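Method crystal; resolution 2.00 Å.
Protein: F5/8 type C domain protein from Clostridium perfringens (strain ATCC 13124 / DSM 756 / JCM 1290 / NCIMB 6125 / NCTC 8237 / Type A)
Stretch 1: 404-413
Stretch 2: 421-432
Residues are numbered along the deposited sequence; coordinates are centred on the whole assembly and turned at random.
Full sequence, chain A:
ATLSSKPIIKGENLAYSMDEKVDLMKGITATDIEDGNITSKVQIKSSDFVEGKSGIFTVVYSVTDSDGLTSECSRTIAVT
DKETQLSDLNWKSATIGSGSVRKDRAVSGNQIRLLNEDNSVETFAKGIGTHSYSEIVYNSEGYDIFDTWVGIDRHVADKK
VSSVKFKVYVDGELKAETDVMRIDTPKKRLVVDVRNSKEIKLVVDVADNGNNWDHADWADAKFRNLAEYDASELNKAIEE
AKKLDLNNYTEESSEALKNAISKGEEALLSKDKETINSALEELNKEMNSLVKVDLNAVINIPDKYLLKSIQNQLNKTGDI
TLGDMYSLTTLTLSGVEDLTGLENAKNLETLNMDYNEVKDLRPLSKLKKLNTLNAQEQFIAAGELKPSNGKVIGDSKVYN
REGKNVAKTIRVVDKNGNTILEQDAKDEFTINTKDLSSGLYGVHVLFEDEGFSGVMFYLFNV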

# COMPACT_ATOMS: atom_id res chain seq x y z
N LYS A 404 -3.78 5.72 35.22
CA LYS A 404 -3.18 6.79 36.00
C LYS A 404 -3.99 7.02 37.27
O LYS A 404 -5.22 7.02 37.25
CB LYS A 404 -3.11 8.08 35.19
CG LYS A 404 -2.92 9.34 36.02
CD LYS A 404 -2.46 10.51 35.16
CE LYS A 404 -2.84 11.84 35.78
NZ LYS A 404 -4.29 12.13 35.62
N ASN A 405 -3.29 7.20 38.39
CA ASN A 405 -3.94 7.52 39.65
C ASN A 405 -4.50 8.94 39.59
O ASN A 405 -3.75 9.90 39.38
CB ASN A 405 -2.96 7.38 40.81
CG ASN A 405 -3.63 7.51 42.17
OD1 ASN A 405 -4.85 7.60 42.26
ND2 ASN A 405 -2.82 7.51 43.22
N VAL A 406 -5.80 9.07 39.78
CA VAL A 406 -6.48 10.36 39.70
C VAL A 406 -6.97 10.82 41.07
O VAL A 406 -7.85 11.68 41.16
CB VAL A 406 -7.62 10.33 38.68
CG1 VAL A 406 -7.08 10.11 37.27
CG2 VAL A 406 -8.63 9.25 39.04
N ALA A 407 -6.42 10.26 42.15
CA ALA A 407 -6.81 10.68 43.49
C ALA A 407 -6.34 12.11 43.75
O ALA A 407 -5.24 12.50 43.37
CB ALA A 407 -6.23 9.73 44.53
N LYS A 408 -7.20 12.89 44.42
CA LYS A 408 -6.96 14.32 44.60
C LYS A 408 -6.75 14.67 46.07
O LYS A 408 -5.65 15.07 46.45
CB LYS A 408 -8.13 15.11 44.01
CG LYS A 408 -8.31 14.93 42.51
CD LYS A 408 -7.01 15.19 41.76
CE LYS A 408 -7.17 14.91 40.28
NZ LYS A 408 -5.86 14.63 39.62
N THR A 409 -7.78 14.55 46.90
CA THR A 409 -7.74 15.05 48.27
C THR A 409 -7.91 13.91 49.26
O THR A 409 -8.85 13.12 49.15
CB THR A 409 -8.83 16.10 48.49
OG1 THR A 409 -8.57 17.25 47.66
CG2 THR A 409 -8.87 16.54 49.95
N ILE A 410 -7.00 13.83 50.23
CA ILE A 410 -7.08 12.89 51.34
C ILE A 410 -7.44 13.69 52.58
O ILE A 410 -6.63 14.49 53.07
CB ILE A 410 -5.76 12.13 51.55
CG1 ILE A 410 -5.39 11.35 50.29
CG2 ILE A 410 -5.88 11.19 52.74
CD1 ILE A 410 -6.27 10.16 50.02
N ARG A 411 -8.66 13.50 53.08
CA ARG A 411 -9.10 14.18 54.29
C ARG A 411 -9.64 13.16 55.28
O ARG A 411 -10.27 12.17 54.89
CB ARG A 411 -10.16 15.25 53.97
CG ARG A 411 -11.60 14.76 53.93
CD ARG A 411 -12.58 15.92 54.12
NE ARG A 411 -12.15 17.12 53.41
CZ ARG A 411 -12.65 17.50 52.23
NH1 ARG A 411 -13.58 16.78 51.63
NH2 ARG A 411 -12.20 18.61 51.65
N VAL A 412 -9.37 13.39 56.56
CA VAL A 412 -9.80 12.51 57.64
C VAL A 412 -10.85 13.23 58.46
O VAL A 412 -10.68 14.41 58.80
CB VAL A 412 -8.62 12.07 58.52
CG1 VAL A 412 -9.04 10.96 59.47
CG2 VAL A 412 -7.45 11.62 57.65
N VAL A 413 -11.94 12.54 58.77
CA VAL A 413 -13.09 13.12 59.45
C VAL A 413 -13.35 12.35 60.74
O VAL A 413 -13.20 11.12 60.78
CB VAL A 413 -14.34 13.11 58.55
CG1 VAL A 413 -15.34 14.15 59.02
CG2 VAL A 413 -13.96 13.36 57.10
N LEU A 421 -7.59 16.58 59.42
CA LEU A 421 -6.40 16.82 58.61
C LEU A 421 -6.78 16.66 57.14
O LEU A 421 -7.81 16.06 56.81
CB LEU A 421 -5.25 15.88 58.99
CG LEU A 421 -5.12 14.45 58.46
CD1 LEU A 421 -4.48 14.39 57.08
CD2 LEU A 421 -4.32 13.61 59.44
N GLU A 422 -5.95 17.23 56.27
CA GLU A 422 -6.15 17.17 54.83
C GLU A 422 -4.81 17.38 54.15
O GLU A 422 -4.01 18.21 54.59
CB GLU A 422 -7.17 18.22 54.37
CG GLU A 422 -7.42 18.23 52.87
CD GLU A 422 -8.67 18.99 52.50
OE1 GLU A 422 -9.73 18.74 53.11
OE2 GLU A 422 -8.60 19.85 51.59
N GLN A 423 -4.56 16.62 53.09
CA GLN A 423 -3.29 16.68 52.39
C GLN A 423 -3.49 16.28 50.93
O GLN A 423 -4.61 15.99 50.49
CB GLN A 423 -2.25 15.78 53.06
CG GLN A 423 -2.55 14.29 52.95
CD GLN A 423 -1.99 13.49 54.10
OE1 GLN A 423 -1.86 14.00 55.22
NE2 GLN A 423 -1.66 12.23 53.85
N ASP A 424 -2.40 16.26 50.18
CA ASP A 424 -2.43 15.84 48.79
C ASP A 424 -2.41 14.32 48.69
O ASP A 424 -1.79 13.63 49.51
CB ASP A 424 -1.24 16.43 48.02
CG ASP A 424 -1.51 17.83 47.52
OD1 ASP A 424 -2.50 18.44 47.97
OD2 ASP A 424 -0.72 18.32 46.68
N ALA A 425 -3.09 13.80 47.67
CA ALA A 425 -3.25 12.36 47.50
C ALA A 425 -2.08 11.78 46.72
O ALA A 425 -1.74 12.27 45.64
CB ALA A 425 -4.57 12.05 46.79
N LYS A 426 -1.47 10.73 47.27
CA LYS A 426 -0.48 9.96 46.55
C LYS A 426 -0.99 8.54 46.36
O LYS A 426 -2.21 8.30 46.43
CB LYS A 426 0.86 9.95 47.30
CG LYS A 426 1.35 11.33 47.72
CD LYS A 426 1.61 12.22 46.51
CE LYS A 426 1.05 13.62 46.71
NZ LYS A 426 1.87 14.65 46.02
N ASP A 427 -0.09 7.58 46.11
CA ASP A 427 -0.53 6.20 45.95
C ASP A 427 -1.00 5.60 47.27
O ASP A 427 -1.92 4.78 47.28
CB ASP A 427 0.60 5.36 45.35
CG ASP A 427 0.76 5.59 43.86
OD1 ASP A 427 -0.08 6.30 43.27
OD2 ASP A 427 1.72 5.05 43.27
N GLU A 428 -0.38 5.99 48.38
CA GLU A 428 -0.77 5.52 49.70
C GLU A 428 -0.72 6.68 50.68
O GLU A 428 -0.06 7.70 50.44
CB GLU A 428 0.13 4.38 50.19
CG GLU A 428 0.15 3.16 49.28
CD GLU A 428 0.64 1.91 49.98
OE1 GLU A 428 0.31 1.72 51.17
OE2 GLU A 428 1.35 1.11 49.34
N PHE A 429 -1.43 6.53 51.80
CA PHE A 429 -1.46 7.54 52.84
C PHE A 429 -1.20 6.90 54.20
O PHE A 429 -1.60 5.76 54.45
CB PHE A 429 -2.80 8.30 52.87
CG PHE A 429 -4.00 7.42 53.09
CD1 PHE A 429 -4.46 7.15 54.37
CD2 PHE A 429 -4.69 6.88 52.01
CE1 PHE A 429 -5.57 6.35 54.57
CE2 PHE A 429 -5.79 6.08 52.21
CZ PHE A 429 -6.24 5.81 53.49
N THR A 430 -0.51 7.65 55.06
CA THR A 430 -0.20 7.22 56.42
C THR A 430 -0.71 8.27 57.38
O THR A 430 -0.37 9.45 57.26
CB THR A 430 1.31 7.00 56.60
OG1 THR A 430 1.69 5.76 55.99
CG2 THR A 430 1.67 6.96 58.08
N ILE A 431 -1.54 7.85 58.34
CA ILE A 431 -2.17 8.75 59.30
C ILE A 431 -1.64 8.43 60.69
O ILE A 431 -1.68 7.27 61.12
CB ILE A 431 -3.71 8.63 59.25
CG1 ILE A 431 -4.24 9.06 57.89
CG2 ILE A 431 -4.34 9.46 60.36
CD1 ILE A 431 -5.58 8.46 57.54
N ASN A 432 -1.16 9.46 61.38
CA ASN A 432 -0.75 9.29 62.77
C ASN A 432 -1.99 9.16 63.65
O ASN A 432 -2.92 9.98 63.55
CB ASN A 432 0.11 10.47 63.22
CG ASN A 432 0.28 10.53 64.73
OD1 ASN A 432 0.35 9.50 65.40
ND2 ASN A 432 0.35 11.74 65.27

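The frame of this contact is a pair of antiparallel strands, 407-413 and 421-424, whose N-to-C directions differ by 163° and whose axes approach to 4.8 Å. Ile410 and Gln423 form the hydrogen-bonded pair at its centre: Ile410 N donates to Gln423 O at 3.2 Å, and Gln423 N returns a bond to Ile410 O at 3.0 Å. The ladder extends both ways, through Val412 N to Leu421 O at 3.1 Å and, past the end of the second strand, through Ala425 N to Lys408 O at 3.1 Å. At the non-hydrogen-bonded pair between Ile410 and Val412, Arg411 with Glu422, the CA atoms close to 4.2 Å. Here carbonyls meet CA-H groups instead: Glu422 CA lies 3.2 Å from Ile410 O, and Arg411 CA 3.4 Å from Leu421 O.

Strand alternation divides the side chains between two faces. Arg411 and Glu422 share one face, where opposite charges pair in a salt bridge. Glu422 OE1 sits at the edge of the guanidinium, near its plane, accepting from both Arg411 NE and Arg411 NH2 at 2.9 Å each; a single carboxylate oxygen thus serves two donors.

The other face bears Ile410, Val412 and Leu421 together with the polar Gln423; its closest side-chain contacts are apolar. Ile410, buried, reaches Ala425 (CG1 to CB, 3.7 Å) and the Phe429 ring (CD1 to CD2, 4.1 Å). Val412 uses CG2 to meet both Leu421 CG at 3.8 Å and Ile431 CD1 at 3.7 Å, so strand 428-432 joins the packing through side chains. Toward the start of the first strand, Ala407 CB and Ala425 CB touch at 3.6 Å, each pointing toward the other stretch.

Beyond the ladder, a polar clasp takes over. Asn405 ND2 donates to Asp427 OD1 at 3.0 Å and, weakly, to Lys426 O at 3.4 Å, while Asn405 OD1 accepts from Ala407 N at 3.1 Å. One amide therefore braces its own backbone and ties it to the segment at Lys426 and Asp427.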